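Local coordinates for protein L-Ala-D/L-Glu epimerase, a muconate lactonizing enzyme (Klebsiella pneumoniae subsp. pneumoniae MGH 78578, PDB 3FCP) that belongs to the muconate lactonizing enzyme group of the enolase superfamily and binds a magnesium ion in its barrel domain, at residues Asn282-Leu287 against Leu314-Thr319. Residues are numbered along the deposited sequence; the frame is centred on the assembly and turned at random.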
# COMPACT_ATOMS: atom_id res chain seq x y z
N ASN A 282 4.75 -19.57 -30.39
CA ASN A 282 3.53 -19.86 -29.64
C ASN A 282 3.66 -19.40 -28.20
O ASN A 282 2.74 -18.78 -27.64
CB ASN A 282 3.20 -21.36 -29.67
CG ASN A 282 1.85 -21.67 -29.01
OD1 ASN A 282 1.76 -22.54 -28.14
ND2 ASN A 282 0.81 -20.96 -29.42
N SER A 283 4.80 -19.69 -27.59
CA SER A 283 5.05 -19.31 -26.20
C SER A 283 4.93 -17.80 -25.97
O SER A 283 4.44 -17.36 -24.93
CB SER A 283 6.43 -19.78 -25.75
OG SER A 283 6.49 -21.20 -25.69
N VAL A 284 5.38 -17.01 -26.93
CA VAL A 284 5.31 -15.56 -26.77
C VAL A 284 3.87 -15.04 -26.71
O VAL A 284 3.61 -13.98 -26.15
CB VAL A 284 6.07 -14.83 -27.92
CG1 VAL A 284 5.29 -14.93 -29.22
CG2 VAL A 284 6.32 -13.37 -27.53
N LEU A 285 2.93 -15.80 -27.28
CA LEU A 285 1.52 -15.40 -27.27
C LEU A 285 0.91 -15.33 -25.87
O LEU A 285 -0.02 -14.55 -25.65
CB LEU A 285 0.70 -16.34 -28.16
CG LEU A 285 1.13 -16.37 -29.63
CD1 LEU A 285 0.28 -17.36 -30.41
CD2 LEU A 285 0.98 -14.97 -30.22
N ALA A 286 1.42 -16.13 -24.94
CA ALA A 286 0.90 -16.09 -23.57
C ALA A 286 1.25 -14.73 -22.95
O ALA A 286 0.43 -14.10 -22.28
CB ALA A 286 1.49 -17.23 -22.72
N LEU A 287 2.48 -14.28 -23.20
CA LEU A 287 2.94 -12.99 -22.69
C LEU A 287 2.06 -11.90 -23.32
O LEU A 287 1.64 -10.96 -22.66
CB LEU A 287 4.39 -12.76 -23.09
CG LEU A 287 5.32 -11.88 -22.25
CD1 LEU A 287 6.33 -11.23 -23.19
CD2 LEU A 287 4.56 -10.83 -21.45
N LEU A 314 7.32 -12.84 -37.27
CA LEU A 314 6.23 -12.18 -38.00
C LEU A 314 4.93 -12.99 -38.00
O LEU A 314 3.85 -12.43 -37.92
CB LEU A 314 6.63 -11.87 -39.45
CG LEU A 314 7.42 -10.62 -39.89
CD1 LEU A 314 6.93 -9.36 -39.18
CD2 LEU A 314 8.87 -10.83 -39.63
N HIS A 315 5.03 -14.32 -38.10
CA HIS A 315 3.81 -15.13 -38.09
C HIS A 315 3.05 -14.91 -36.78
O HIS A 315 1.82 -14.85 -36.78
CB HIS A 315 4.15 -16.60 -38.28
CG HIS A 315 4.32 -17.01 -39.71
ND1 HIS A 315 3.26 -17.09 -40.59
CD2 HIS A 315 5.43 -17.31 -40.42
CE1 HIS A 315 3.71 -17.44 -41.78
NE2 HIS A 315 5.02 -17.58 -41.71
N ALA A 316 3.79 -14.80 -35.68
CA ALA A 316 3.19 -14.56 -34.37
C ALA A 316 2.66 -13.13 -34.28
O ALA A 316 1.53 -12.91 -33.84
CB ALA A 316 4.23 -14.81 -33.27
N TRP A 317 3.46 -12.16 -34.71
CA TRP A 317 3.06 -10.76 -34.67
C TRP A 317 1.79 -10.49 -35.48
O TRP A 317 0.98 -9.63 -35.12
CB TRP A 317 4.18 -9.85 -35.22
CG TRP A 317 5.51 -9.88 -34.49
CD1 TRP A 317 6.70 -9.36 -34.95
CD2 TRP A 317 5.81 -10.47 -33.21
NE1 TRP A 317 7.70 -9.59 -34.04
CE2 TRP A 317 7.19 -10.28 -32.97
CE3 TRP A 317 5.04 -11.15 -32.25
CZ2 TRP A 317 7.82 -10.74 -31.81
CZ3 TRP A 317 5.67 -11.62 -31.10
CH2 TRP A 317 7.05 -11.41 -30.89
N SER A 318 1.61 -11.23 -36.57
CA SER A 318 0.45 -11.06 -37.44
C SER A 318 -0.88 -11.36 -36.77
O SER A 318 -1.92 -10.85 -37.18
CB SER A 318 0.57 -11.96 -38.68
OG SER A 318 0.25 -13.31 -38.37
N THR A 319 -0.85 -12.18 -35.73
CA THR A 319 -2.08 -12.54 -35.05
C THR A 319 -2.47 -11.54 -33.97
O THR A 319 -3.52 -11.68 -33.35
CB THR A 319 -1.95 -13.89 -34.36
OG1 THR A 319 -1.08 -13.75 -33.23
CG2 THR A 319 -1.39 -14.94 -35.32
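Val284 and Leu285, in the first turn of helix 283-294, meet Ala316 and Trp317 of helix 307-317 and Thr319 in the loop that follows, joining two successive outer helices of the TIM-type barrel domain of the enolase superfamily. The pair is a worked example of helix packing without a hydrogen bond between the segments, carried mainly by methyl groups.

Val284 carries the aromatic part. Its CG1 lies 3.8 Å from Trp317 CZ3, approaching the indole obliquely, and 4.2 Å from Ala316 CB. Its CG2 stands anti to the backbone N and reaches the ring edge in the ring plane, 4.0 Å from Trp317 CH2. The six-membered part of the indole thus meets both methyls of the valine, and the two side chains cross at about a right angle. Leu273 of strand 270-273 touches both Val284 and Trp317, tying the pair to the barrel wall; the magnesium ion is about 13 Å from the Trp317 side chain.

Leu285 makes the second contact. Its CG is anti to the carbonyl carbon (chi1 -61°), and from there the CD2 branch passes 4.5 Å from Ala316 CB.

Two hydroxyls near this helix end bond back to carbonyls of the preceding turn. Ser318 OG donates to His315 O from above the carbonyl plane, and Ala316 O accepts from both Thr319 N and Thr319 OG1. The hydrogen bond from Thr319 OG1 to Ala316 O, 2.8 Å long, lies in the carbonyl plane, while Leu285 CD2 sits 3.8 Å from that same Thr319 OG1.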